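Local coordinates for protein CDP-glucose-4,6-dehydratase (Yersinia pseudotuberculosis, PDB 1RKX) that probably converts CDP-D-glucose to its 4-keto-6-deoxy derivative, as an NAD-binding dehydratase of the short-chain dehydrogenase/reductase superfamily, at residues Pro81-His86 and Lys248-Gly253; Ala179-Gly182 and Thr186-Ala189; Trp232-Glu237 and Glu327-Trp332; Pro209-Ala214 and Lys273-Gln278. All coordinates share one frame; numbering follows the deposited sequence.

Contact 1 (Pro81-His86 and Lys248-Gly253); sequences PEIVFH and KLYTDG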
loop_
_atom_site.group_PDB
_atom_site.type_symbol
_atom_site.label_atom_id
_atom_site.label_comp_id
_atom_site.label_asym_id
_atom_site.label_seq_id
_atom_site.Cartn_x
_atom_site.Cartn_y
_atom_site.Cartn_z
ATOM N N PRO C 81 -15.829 -36.563 -6.453
ATOM C CA PRO C 81 -15.079 -35.836 -7.484
ATOM C C PRO C 81 -13.605 -35.643 -7.136
ATOM O O PRO C 81 -13.232 -35.624 -5.965
ATOM C CB PRO C 81 -15.819 -34.503 -7.554
ATOM C CG PRO C 81 -16.165 -34.274 -6.111
ATOM C CD PRO C 81 -16.698 -35.647 -5.695
ATOM N N GLU C 82 -12.772 -35.501 -8.165
ATOM C CA GLU C 82 -11.342 -35.269 -7.975
ATOM C C GLU C 82 -11.110 -33.789 -8.252
ATOM O O GLU C 82 -10.124 -33.203 -7.809
ATOM C CB GLU C 82 -10.513 -36.054 -8.986
ATOM C CG GLU C 82 -10.820 -37.520 -9.111
ATOM C CD GLU C 82 -10.109 -38.112 -10.313
ATOM O OE1 GLU C 82 -8.858 -38.150 -10.292
ATOM O OE2 GLU C 82 -10.803 -38.512 -11.277
ATOM N N ILE C 83 -12.023 -33.204 -9.017
ATOM C CA ILE C 83 -11.935 -31.798 -9.383
ATOM C C ILE C 83 -13.293 -31.130 -9.213
ATOM O O ILE C 83 -14.326 -31.676 -9.616
ATOM C CB ILE C 83 -11.478 -31.637 -10.850
ATOM C CG1 ILE C 83 -10.120 -32.317 -11.052
ATOM C CG2 ILE C 83 -11.370 -30.153 -11.204
ATOM C CD1 ILE C 83 -9.652 -32.346 -12.501
ATOM N N VAL C 84 -13.285 -29.937 -8.626
ATOM C CA VAL C 84 -14.514 -29.198 -8.402
ATOM C C VAL C 84 -14.432 -27.762 -8.915
ATOM O O VAL C 84 -13.452 -27.063 -8.669
ATOM C CB VAL C 84 -14.861 -29.126 -6.899
ATOM C CG1 VAL C 84 -16.112 -28.268 -6.703
ATOM C CG2 VAL C 84 -15.072 -30.527 -6.337
ATOM N N PHE C 85 -15.465 -27.341 -9.635
ATOM C CA PHE C 85 -15.568 -25.972 -10.133
ATOM C C PHE C 85 -16.827 -25.404 -9.491
ATOM O O PHE C 85 -17.937 -25.883 -9.757
ATOM C CB PHE C 85 -15.729 -25.930 -11.655
ATOM C CG PHE C 85 -14.478 -26.268 -12.414
ATOM C CD1 PHE C 85 -14.250 -27.568 -12.861
ATOM C CD2 PHE C 85 -13.535 -25.282 -12.705
ATOM C CE1 PHE C 85 -13.098 -27.881 -13.595
ATOM C CE2 PHE C 85 -12.379 -25.580 -13.437
ATOM C CZ PHE C 85 -12.161 -26.885 -13.884
ATOM N N HIS C 86 -16.664 -24.398 -8.635
ATOM C CA HIS C 86 -17.807 -23.789 -7.970
ATOM C C HIS C 86 -18.220 -22.520 -8.700
ATOM O O HIS C 86 -17.574 -21.479 -8.565
ATOM C CB HIS C 86 -17.457 -23.485 -6.506
ATOM C CG HIS C 86 -18.548 -22.790 -5.745
ATOM N ND1 HIS C 86 -19.861 -23.211 -5.769
ATOM C CD2 HIS C 86 -18.516 -21.707 -4.931
ATOM C CE1 HIS C 86 -20.591 -22.417 -5.004
ATOM N NE2 HIS C 86 -19.798 -21.496 -4.483
ATOM N N LYS C 248 -3.178 -27.704 -13.424
ATOM C CA LYS C 248 -1.986 -27.434 -12.636
ATOM C C LYS C 248 -2.190 -27.718 -11.154
ATOM O O LYS C 248 -1.298 -28.247 -10.500
ATOM C CB LYS C 248 -1.516 -25.993 -12.847
ATOM C CG LYS C 248 -0.817 -25.787 -14.179
ATOM C CD LYS C 248 -0.143 -24.434 -14.252
ATOM C CE LYS C 248 0.759 -24.331 -15.473
ATOM N NZ LYS C 248 0.011 -24.509 -16.746
ATOM N N LEU C 249 -3.358 -27.365 -10.625
ATOM C CA LEU C 249 -3.656 -27.630 -9.220
ATOM C C LEU C 249 -3.629 -29.141 -8.989
ATOM O O LEU C 249 -3.146 -29.619 -7.963
ATOM C CB LEU C 249 -5.045 -27.091 -8.857
ATOM C CG LEU C 249 -5.198 -25.571 -8.735
ATOM C CD1 LEU C 249 -6.678 -25.205 -8.740
ATOM C CD2 LEU C 249 -4.511 -25.087 -7.474
ATOM N N TYR C 250 -4.155 -29.880 -9.958
ATOM C CA TYR C 250 -4.218 -31.334 -9.867
ATOM C C TYR C 250 -2.833 -31.974 -9.913
ATOM O O TYR C 250 -2.454 -32.725 -9.012
ATOM C CB TYR C 250 -5.068 -31.887 -11.016
ATOM C CG TYR C 250 -5.364 -33.371 -10.920
ATOM C CD1 TYR C 250 -6.609 -33.825 -10.491
ATOM C CD2 TYR C 250 -4.396 -34.322 -11.251
ATOM C CE1 TYR C 250 -6.889 -35.186 -10.395
ATOM C CE2 TYR C 250 -4.663 -35.689 -11.154
ATOM C CZ TYR C 250 -5.911 -36.113 -10.727
ATOM O OH TYR C 250 -6.182 -37.461 -10.629
ATOM N N THR C 251 -2.082 -31.654 -10.961
ATOM C CA THR C 251 -0.754 -32.225 -11.159
ATOM C C THR C 251 0.373 -31.635 -10.325
ATOM O O THR C 251 1.189 -32.379 -9.790
ATOM C CB THR C 251 -0.344 -32.140 -12.637
ATOM O OG1 THR C 251 -0.142 -30.768 -12.991
ATOM C CG2 THR C 251 -1.429 -32.733 -13.526
ATOM N N ASP C 252 0.430 -30.311 -10.210
ATOM C CA ASP C 252 1.503 -29.680 -9.448
ATOM C C ASP C 252 1.186 -29.442 -7.977
ATOM O O ASP C 252 2.072 -29.544 -7.132
ATOM C CB ASP C 252 1.932 -28.371 -10.116
ATOM C CG ASP C 252 2.528 -28.596 -11.494
ATOM O OD1 ASP C 252 3.031 -29.710 -11.745
ATOM O OD2 ASP C 252 2.507 -27.660 -12.322
ATOM N N GLY C 253 -0.063 -29.109 -7.667
ATOM C CA GLY C 253 -0.428 -28.917 -6.277
ATOM C C GLY C 253 -0.627 -27.518 -5.716
ATOM O O GLY C 253 -1.040 -26.588 -6.415
#
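Tyr250, in the last turn of helix 236-251, carries its ring toward the strand with CG anti to the backbone N (chi1 -172°). Glu82 meets it with CG anti to its own carbonyl carbon (chi1 -51°) and an extended chain beyond. The two reach each other at the N-terminal end of strand 83-86, in the middle of the parallel Rossmann sheet. Tyr250 OH donates a hydrogen bond of 2.8 Å to Glu82 OE1. The hydroxyl lies almost in line with the CD-OE1 bond. The carboxylate and ring planes are 68° apart, and OE1 sits at the ring edge, near the ring plane. Glu82 CB also sits at the edge, in the ring plane, 4.0 Å from Tyr250 CE1.

Ile83 supplies the apolar half of the contact. Its side chain is set roughly perpendicular to that of Tyr250 and approaches the ring obliquely. The other carboxylate oxygen, Glu82 OE2, accepts from Arg11 N, so each carboxylate oxygen has its own partner. Around the Tyr250 ring, Phe6 adds an edge-to-face contact and Lys10 a cation-pi contact. Lys248 O accepts from both Asp252 N and Gly253 N, and Gly253 has positive phi as the chain leaves the helix. On the buried side, Ile83 CG1 and Ile83 CD1 each lie 3.9 Å from Tyr250 CD1.

Contact 2 (Ala179-Gly182 and Thr186-Ala189); sequences ANYG and TAVA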
loop_
_atom_site.group_PDB
_atom_site.type_symbol
_atom_site.label_atom_id
_atom_site.label_comp_id
_atom_site.label_asym_id
_atom_site.label_seq_id
_atom_site.Cartn_x
_atom_site.Cartn_y
_atom_site.Cartn_z
ATOM N N ALA C 179 1.260 -26.485 3.626
ATOM C CA ALA C 179 2.190 -27.180 4.504
ATOM C C ALA C 179 1.739 -28.601 4.813
ATOM O O ALA C 179 2.544 -29.437 5.215
ATOM C CB ALA C 179 2.358 -26.403 5.798
ATOM N N ASN C 180 0.453 -28.875 4.631
ATOM C CA ASN C 180 -0.081 -30.205 4.908
ATOM C C ASN C 180 -0.605 -30.899 3.661
ATOM O O ASN C 180 -1.333 -31.885 3.759
ATOM C CB ASN C 180 -1.211 -30.117 5.936
ATOM C CG ASN C 180 -0.733 -29.639 7.291
ATOM O OD1 ASN C 180 -1.514 -29.546 8.239
ATOM N ND2 ASN C 180 0.556 -29.331 7.391
ATOM N N TYR C 181 -0.238 -30.388 2.491
ATOM C CA TYR C 181 -0.703 -30.970 1.237
ATOM C C TYR C 181 -0.455 -32.475 1.173
ATOM O O TYR C 181 -1.285 -33.228 0.663
ATOM C CB TYR C 181 -0.016 -30.299 0.051
ATOM C CG TYR C 181 -0.501 -30.813 -1.284
ATOM C CD1 TYR C 181 -1.733 -30.408 -1.807
ATOM C CD2 TYR C 181 0.262 -31.728 -2.018
ATOM C CE1 TYR C 181 -2.193 -30.902 -3.030
ATOM C CE2 TYR C 181 -0.186 -32.228 -3.234
ATOM C CZ TYR C 181 -1.413 -31.813 -3.737
ATOM O OH TYR C 181 -1.859 -32.314 -4.941
ATOM N N GLY C 182 0.690 -32.906 1.695
ATOM C CA GLY C 182 1.025 -34.317 1.679
ATOM C C GLY C 182 0.007 -35.175 2.401
ATOM O O GLY C 182 0.012 -36.393 2.263
ATOM N N THR C 186 -5.423 -31.517 -1.256
ATOM C CA THR C 186 -6.356 -30.628 -1.943
ATOM C C THR C 186 -5.744 -29.258 -2.237
ATOM O O THR C 186 -5.278 -28.574 -1.328
ATOM C CB THR C 186 -7.635 -30.426 -1.103
ATOM O OG1 THR C 186 -8.189 -31.706 -0.761
ATOM C CG2 THR C 186 -8.670 -29.629 -1.889
ATOM N N ALA C 187 -5.745 -28.872 -3.513
ATOM C CA ALA C 187 -5.206 -27.586 -3.944
ATOM C C ALA C 187 -6.399 -26.686 -4.267
ATOM O O ALA C 187 -7.111 -26.919 -5.239
ATOM C CB ALA C 187 -4.325 -27.770 -5.181
ATOM N N VAL C 188 -6.602 -25.661 -3.445
ATOM C CA VAL C 188 -7.736 -24.749 -3.600
ATOM C C VAL C 188 -7.374 -23.358 -4.118
ATOM O O VAL C 188 -6.485 -22.696 -3.584
ATOM C CB VAL C 188 -8.464 -24.583 -2.251
ATOM C CG1 VAL C 188 -9.731 -23.741 -2.436
ATOM C CG2 VAL C 188 -8.802 -25.953 -1.674
ATOM N N ALA C 189 -8.086 -22.909 -5.149
ATOM C CA ALA C 189 -7.829 -21.599 -5.733
ATOM C C ALA C 189 -9.117 -20.842 -6.047
ATOM O O ALA C 189 -10.201 -21.423 -6.088
ATOM C CB ALA C 189 -7.012 -21.756 -7.013
#
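Tyr181 brings the CD1-CE1 side of its ring's rim to the backbone of Thr186 and Ala187, where the chain enters the central parallel sheet of the Rossmann fold. The short helix 181-184 thus folds back on the start of strand 187-192, and only three residues separate the two segments. The close part is small. Tyr181 CE1 lies 3.7 Å from Thr186 N, which approaches the ring obliquely. Ala187 N is at the ring edge, near its plane, 4.1 Å from Tyr181 CE1. The methyl group is looser, with Ala187 CB 4.4 Å from Tyr181 CE1.

With CG anti to the backbone N (chi1 -177°), the tyrosine ring swings from the helix toward the strand. Thr186 takes part through its backbone, because its CB points away from the helix. Its hydroxyl instead bonds to Val124 O, and its backbone N bonds to His184 ND1. The buried side continues into the sheet, where Ala187 pairs by backbone hydrogen bonds with Lys125 and Val127. Its methyl group also packs on Leu249 of helix 236-251.

The other side is more open. Ala179 and Gly182 are exposed, and Tyr181 and Asn180 are partly exposed. The phenol end of Tyr181 is tied by a hydrogen bond between Tyr181 OH and Lys125 NZ.

The two segments are therefore joined by van der Waals packing of a ring on backbone. The polar bonds that hold Tyr181 and Thr186 in place run to residues outside the two segments, which implies that the position of the ring depends on Lys125 as well as on the strand.

Contact 3 (Trp232-Glu237 and Glu327-Trp332); sequences WQHVLE and EYIVGW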
loop_
_atom_site.group_PDB
_atom_site.type_symbol
_atom_site.label_atom_id
_atom_site.label_comp_id
_atom_site.label_asym_id
_atom_site.label_seq_id
_atom_site.Cartn_x
_atom_site.Cartn_y
_atom_site.Cartn_z
ATOM N N TRP C 232 -14.641 -6.628 -22.253
ATOM C CA TRP C 232 -15.412 -7.767 -22.737
ATOM C C TRP C 232 -14.517 -8.921 -23.187
ATOM O O TRP C 232 -13.437 -8.710 -23.737
ATOM C CB TRP C 232 -16.306 -7.348 -23.909
ATOM C CG TRP C 232 -17.245 -6.228 -23.587
ATOM C CD1 TRP C 232 -17.181 -4.944 -24.048
ATOM C CD2 TRP C 232 -18.383 -6.290 -22.723
ATOM N NE1 TRP C 232 -18.212 -4.202 -23.525
ATOM C CE2 TRP C 232 -18.965 -5.004 -22.707
ATOM C CE3 TRP C 232 -18.968 -7.310 -21.958
ATOM C CZ2 TRP C 232 -20.107 -4.707 -21.954
ATOM C CZ3 TRP C 232 -20.107 -7.016 -21.208
ATOM C CH2 TRP C 232 -20.664 -5.722 -21.214
ATOM N N GLN C 233 -14.979 -10.141 -22.950
ATOM C CA GLN C 233 -14.238 -11.331 -23.355
ATOM C C GLN C 233 -15.205 -12.478 -23.610
ATOM O O GLN C 233 -16.218 -12.620 -22.918
ATOM C CB GLN C 233 -13.232 -11.737 -22.278
ATOM C CG GLN C 233 -13.848 -11.972 -20.904
ATOM C CD GLN C 233 -12.814 -12.293 -19.844
ATOM O OE1 GLN C 233 -13.088 -12.197 -18.642
ATOM N NE2 GLN C 233 -11.619 -12.689 -20.280
ATOM N N HIS C 234 -14.898 -13.292 -24.612
ATOM C CA HIS C 234 -15.749 -14.427 -24.928
ATOM C C HIS C 234 -15.686 -15.366 -23.731
ATOM O O HIS C 234 -14.631 -15.526 -23.105
ATOM C CB HIS C 234 -15.253 -15.124 -26.196
ATOM C CG HIS C 234 -16.197 -16.158 -26.726
ATOM N ND1 HIS C 234 -16.316 -17.414 -26.170
ATOM C CD2 HIS C 234 -17.079 -16.114 -27.751
ATOM C CE1 HIS C 234 -17.230 -18.101 -26.833
ATOM N NE2 HIS C 234 -17.709 -17.335 -27.797
ATOM N N VAL C 235 -16.819 -15.982 -23.415
ATOM C CA VAL C 235 -16.916 -16.885 -22.278
ATOM C C VAL C 235 -15.842 -17.976 -22.253
ATOM O O VAL C 235 -15.404 -18.397 -21.186
ATOM C CB VAL C 235 -18.331 -17.528 -22.209
ATOM C CG1 VAL C 235 -18.624 -18.313 -23.485
ATOM C CG2 VAL C 235 -18.440 -18.419 -20.976
ATOM N N LEU C 236 -15.401 -18.431 -23.421
ATOM C CA LEU C 236 -14.383 -19.473 -23.453
ATOM C C LEU C 236 -12.994 -19.000 -23.000
ATOM O O LEU C 236 -12.158 -19.815 -22.617
ATOM C CB LEU C 236 -14.298 -20.082 -24.854
ATOM C CG LEU C 236 -15.583 -20.754 -25.355
ATOM C CD1 LEU C 236 -15.368 -21.285 -26.766
ATOM C CD2 LEU C 236 -15.986 -21.888 -24.405
ATOM N N GLU C 237 -12.750 -17.692 -23.034
ATOM C CA GLU C 237 -11.451 -17.155 -22.624
ATOM C C GLU C 237 -11.167 -17.424 -21.140
ATOM O O GLU C 237 -10.178 -18.073 -20.808
ATOM C CB GLU C 237 -11.380 -15.656 -22.936
ATOM C CG GLU C 237 -11.617 -15.330 -24.421
ATOM C CD GLU C 237 -10.344 -15.326 -25.264
ATOM O OE1 GLU C 237 -9.482 -16.220 -25.093
ATOM O OE2 GLU C 237 -10.210 -14.425 -26.121
ATOM N N GLU C 327 -18.108 -11.751 -33.806
ATOM C CA GLU C 327 -18.481 -12.491 -35.002
ATOM C C GLU C 327 -19.062 -13.841 -34.584
ATOM O O GLU C 327 -20.087 -14.267 -35.109
ATOM C CB GLU C 327 -17.261 -12.675 -35.907
ATOM C CG GLU C 327 -17.483 -13.597 -37.088
ATOM C CD GLU C 327 -16.423 -13.426 -38.154
ATOM O OE1 GLU C 327 -16.626 -12.595 -39.061
ATOM O OE2 GLU C 327 -15.382 -14.109 -38.078
ATOM N N TYR C 328 -18.412 -14.505 -33.636
ATOM C CA TYR C 328 -18.908 -15.789 -33.146
ATOM C C TYR C 328 -20.265 -15.638 -32.442
ATOM O O TYR C 328 -21.120 -16.521 -32.567
ATOM C CB TYR C 328 -17.912 -16.430 -32.170
ATOM C CG TYR C 328 -16.761 -17.189 -32.812
ATOM C CD1 TYR C 328 -15.515 -16.589 -33.004
ATOM C CD2 TYR C 328 -16.915 -18.521 -33.201
ATOM C CE1 TYR C 328 -14.448 -17.301 -33.564
ATOM C CE2 TYR C 328 -15.856 -19.242 -33.762
ATOM C CZ TYR C 328 -14.627 -18.626 -33.940
ATOM O OH TYR C 328 -13.583 -19.339 -34.491
ATOM N N ILE C 329 -20.458 -14.527 -31.716
ATOM C CA ILE C 329 -21.699 -14.260 -30.976
ATOM C C ILE C 329 -22.880 -14.184 -31.927
ATOM O O ILE C 329 -23.891 -14.860 -31.742
ATOM C CB ILE C 329 -21.647 -12.913 -30.192
ATOM C CG1 ILE C 329 -20.419 -12.866 -29.282
ATOM C CG2 ILE C 329 -22.927 -12.726 -29.388
ATOM C CD1 ILE C 329 -20.247 -14.074 -28.437
ATOM N N VAL C 330 -22.749 -13.342 -32.944
ATOM C CA VAL C 330 -23.811 -13.172 -33.922
ATOM C C VAL C 330 -24.073 -14.501 -34.622
ATOM O O VAL C 330 -25.222 -14.882 -34.845
ATOM C CB VAL C 330 -23.438 -12.089 -34.964
ATOM C CG1 VAL C 330 -24.472 -12.056 -36.084
ATOM C CG2 VAL C 330 -23.358 -10.731 -34.285
ATOM N N GLY C 331 -23.004 -15.214 -34.951
ATOM C CA GLY C 331 -23.161 -16.492 -35.619
ATOM C C GLY C 331 -23.954 -17.478 -34.780
ATOM O O GLY C 331 -24.886 -18.124 -35.270
ATOM N N TRP C 332 -23.583 -17.594 -33.508
ATOM C CA TRP C 332 -24.264 -18.504 -32.599
ATOM C C TRP C 332 -25.748 -18.160 -32.529
ATOM O O TRP C 332 -26.609 -19.035 -32.642
ATOM C CB TRP C 332 -23.641 -18.409 -31.202
ATOM C CG TRP C 332 -23.972 -19.564 -30.306
ATOM C CD1 TRP C 332 -23.173 -20.633 -30.022
ATOM C CD2 TRP C 332 -25.187 -19.766 -29.575
ATOM N NE1 TRP C 332 -23.812 -21.488 -29.158
ATOM C CE2 TRP C 332 -25.050 -20.982 -28.867
ATOM C CE3 TRP C 332 -26.379 -19.040 -29.450
ATOM C CZ2 TRP C 332 -26.061 -21.493 -28.044
ATOM C CZ3 TRP C 332 -27.389 -19.548 -28.630
ATOM C CH2 TRP C 332 -27.220 -20.764 -27.938
#
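The imidazole of His234 meets Ile329 and Tyr328, both of which approach the ring obliquely. Ile329 CD1 comes closest, 3.8 Å from His234 CD2 and 4.2 Å from His234 NE2. The base of the Tyr328 side chain is more distant, with Tyr328 CB 4.5 Å from His234 NE2. At the edge of the ring, in its plane, lies Leu236 CA. Trp320 adds an edge-to-face contact with His234, and it also stacks on the Tyr328 ring.

The ring is fixed at both nitrogens. His234 ND1 accepts from Leu236 N at 3.1 Å, with an almost straight N-H...N angle of 172°. The donor is only 13° out of the ring plane. The second nitrogen, His234 NE2, is hydrogen-bonded to Glu349 OE2 of helix 342-355. Together these bonds would restrain rotation of the imidazole. Because ND1 accepts from Leu236 N, the proton is probably on NE2, facing Glu349 OE2.

The bond to Leu236 N is a side-chain cap. Here strand 229-234 of the small mixed sheet leads into helix 236-251, which runs on to pack against the Rossmann sheet. The side chain of His234 is about 11 Å from the bound NAD.

Ile329 belongs to helix 322-338. Its CG1 lies anti to the carbonyl carbon, and chi2 of -49° then bends CD1 toward the imidazole. The two side chains lie alongside each other, pointing opposite ways.

Contact 4 (Pro209-Ala214 and Lys273-Gln278); sequences PDILRA and KNIVEQ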
loop_
_atom_site.group_PDB
_atom_site.type_symbol
_atom_site.label_atom_id
_atom_site.label_comp_id
_atom_site.label_asym_id
_atom_site.label_seq_id
_atom_site.Cartn_x
_atom_site.Cartn_y
_atom_site.Cartn_z
ATOM N N PRO C 209 -26.709 -9.448 -25.091
ATOM C CA PRO C 209 -27.980 -10.167 -25.249
ATOM C C PRO C 209 -29.091 -9.245 -25.756
ATOM O O PRO C 209 -29.884 -9.629 -26.615
ATOM C CB PRO C 209 -28.256 -10.685 -23.845
ATOM C CG PRO C 209 -26.878 -10.970 -23.338
ATOM C CD PRO C 209 -26.113 -9.733 -23.774
ATOM N N ASP C 210 -29.146 -8.026 -25.224
ATOM C CA ASP C 210 -30.166 -7.075 -25.649
ATOM C C ASP C 210 -29.986 -6.669 -27.103
ATOM O O ASP C 210 -30.962 -6.393 -27.797
ATOM C CB ASP C 210 -30.153 -5.825 -24.768
ATOM C CG ASP C 210 -30.687 -6.090 -23.381
ATOM O OD1 ASP C 210 -31.423 -7.086 -23.213
ATOM O OD2 ASP C 210 -30.388 -5.298 -22.463
ATOM N N ILE C 211 -28.741 -6.621 -27.562
ATOM C CA ILE C 211 -28.485 -6.259 -28.948
ATOM C C ILE C 211 -29.064 -7.351 -29.838
ATOM O O ILE C 211 -29.696 -7.071 -30.854
ATOM C CB ILE C 211 -26.974 -6.134 -29.242
ATOM C CG1 ILE C 211 -26.395 -4.918 -28.511
ATOM C CG2 ILE C 211 -26.750 -5.997 -30.743
ATOM C CD1 ILE C 211 -24.887 -4.792 -28.622
ATOM N N LEU C 212 -28.849 -8.598 -29.441
ATOM C CA LEU C 212 -29.339 -9.740 -30.200
ATOM C C LEU C 212 -30.869 -9.785 -30.194
ATOM O O LEU C 212 -31.487 -10.165 -31.190
ATOM C CB LEU C 212 -28.743 -11.033 -29.628
ATOM C CG LEU C 212 -27.220 -11.160 -29.805
ATOM C CD1 LEU C 212 -26.674 -12.324 -28.985
ATOM C CD2 LEU C 212 -26.900 -11.339 -31.280
ATOM N N ARG C 213 -31.478 -9.388 -29.080
ATOM C CA ARG C 213 -32.934 -9.377 -28.982
ATOM C C ARG C 213 -33.509 -8.343 -29.945
ATOM O O ARG C 213 -34.583 -8.538 -30.518
ATOM C CB ARG C 213 -33.385 -9.044 -27.554
ATOM C CG ARG C 213 -33.110 -10.128 -26.521
ATOM C CD ARG C 213 -33.876 -9.843 -25.234
ATOM N NE ARG C 213 -33.659 -10.855 -24.201
ATOM C CZ ARG C 213 -32.618 -10.883 -23.370
ATOM N NH1 ARG C 213 -31.678 -9.948 -23.436
ATOM N NH2 ARG C 213 -32.519 -11.849 -22.468
ATOM N N ALA C 214 -32.792 -7.237 -30.112
ATOM C CA ALA C 214 -33.230 -6.183 -31.016
ATOM C C ALA C 214 -33.120 -6.685 -32.454
ATOM O O ALA C 214 -34.073 -6.584 -33.230
ATOM C CB ALA C 214 -32.370 -4.938 -30.828
ATOM N N LYS C 273 -20.607 1.796 -28.561
ATOM C CA LYS C 273 -21.045 2.225 -29.885
ATOM C C LYS C 273 -20.342 1.391 -30.951
ATOM O O LYS C 273 -20.971 0.910 -31.893
ATOM C CB LYS C 273 -20.741 3.710 -30.108
ATOM C CG LYS C 273 -21.352 4.271 -31.389
ATOM C CD LYS C 273 -21.088 5.762 -31.551
ATOM C CE LYS C 273 -19.617 6.052 -31.817
ATOM N NZ LYS C 273 -19.157 5.477 -33.111
ATOM N N ASN C 274 -19.034 1.216 -30.789
ATOM C CA ASN C 274 -18.248 0.437 -31.736
ATOM C C ASN C 274 -18.736 -1.007 -31.757
ATOM O O ASN C 274 -18.869 -1.610 -32.821
ATOM C CB ASN C 274 -16.768 0.476 -31.350
ATOM C CG ASN C 274 -15.875 -0.180 -32.390
ATOM O OD1 ASN C 274 -14.658 -0.254 -32.220
ATOM N ND2 ASN C 274 -16.476 -0.657 -33.475
ATOM N N ILE C 275 -18.998 -1.556 -30.575
ATOM C CA ILE C 275 -19.486 -2.924 -30.453
ATOM C C ILE C 275 -20.766 -3.106 -31.268
ATOM O O ILE C 275 -20.866 -4.020 -32.091
ATOM C CB ILE C 275 -19.777 -3.269 -28.982
ATOM C CG1 ILE C 275 -18.455 -3.416 -28.219
ATOM C CG2 ILE C 275 -20.610 -4.539 -28.895
ATOM C CD1 ILE C 275 -18.633 -3.599 -26.723
ATOM N N VAL C 276 -21.739 -2.231 -31.031
ATOM C CA VAL C 276 -23.012 -2.288 -31.738
ATOM C C VAL C 276 -22.790 -2.209 -33.241
ATOM O O VAL C 276 -23.388 -2.963 -34.006
ATOM C CB VAL C 276 -23.939 -1.128 -31.314
ATOM C CG1 VAL C 276 -25.219 -1.161 -32.125
ATOM C CG2 VAL C 276 -24.258 -1.238 -29.831
ATOM N N GLU C 277 -21.926 -1.290 -33.659
ATOM C CA GLU C 277 -21.626 -1.114 -35.072
ATOM C C GLU C 277 -21.056 -2.388 -35.683
ATOM O O GLU C 277 -21.450 -2.786 -36.777
ATOM C CB GLU C 277 -20.637 0.040 -35.262
ATOM C CG GLU C 277 -21.201 1.403 -34.891
ATOM C CD GLU C 277 -20.178 2.516 -35.018
ATOM O OE1 GLU C 277 -20.550 3.692 -34.825
ATOM O OE2 GLU C 277 -18.999 2.214 -35.305
ATOM N N GLN C 278 -20.132 -3.027 -34.975
ATOM C CA GLN C 278 -19.522 -4.254 -35.467
ATOM C C GLN C 278 -20.552 -5.370 -35.565
ATOM O O GLN C 278 -20.547 -6.150 -36.520
ATOM C CB GLN C 278 -18.386 -4.698 -34.547
ATOM C CG GLN C 278 -17.292 -3.664 -34.359
ATOM C CD GLN C 278 -16.145 -4.183 -33.509
ATOM O OE1 GLN C 278 -15.312 -3.411 -33.034
ATOM N NE2 GLN C 278 -16.095 -5.498 -33.318
#
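Ile211 packs on Val276 and Ile275 in a buried, wholly apolar helix-to-helix contact. It joins helix 207-216 to helix 272-283, on the opposite side of the chain's centre from helix 181-184 and the start of strand 187-192. The reach comes mainly from one atom, Ile211 CD1. It sits 3.8 Å from Val276 CG2 and 4.3 Å from Ile275 CG2. Ile211 CG1 is anti to the carbonyl carbon and the chain then runs out straight (chi2 174°), which carries CD1 across to the second helix. The Ile211 and Val276 side chains meet at a slant. The helices come close, with 7.3 Å between Ile211 CA and Val276 CA.

This region is the smaller, non-Rossmann part of extended short-chain dehydrogenases, which in that family usually shapes the sugar-nucleotide side of the active site. Strand 221-222 adds to the packing, since Val221 touches both Ile211 and Val276. Trp289 of the neighbouring strand 289-290 also rests on Val276.

Each helix carries a salt bridge along its own surface, away from the apolar contact. In the first, Arg213 NH1 pairs with Asp210 OD1 at 2.9 Å, and Arg213 NH2 bonds to Ala203 O. In the second, Lys273 NZ bonds to Glu277 OE1 at 2.8 Å. The lysine comes in from above the carboxylate plane, 39° out of it.

Contacts 1 and 2 lie near the N-terminal ends of strands 83-86 and 187-192 of the Rossmann sheet, with centres 10 Å apart. Leu249 of helix 236-251 bridges them by packing on Ala187 and Ala189. Contacts 3 and 4 lie on the opposite side from contact 2, and they touch where Trp232 meets Ile275 and Ile329 meets Leu212. Contacts 1 and 3 share helix 236-251, one near its end and the other near its start. Contact 1 is partly buried, and it alone has a hydrogen bond between its segments. Contacts 2, 3 and 4 are more buried and rest on packing: ring on backbone, imidazole on isoleucine, and aliphatic on aliphatic.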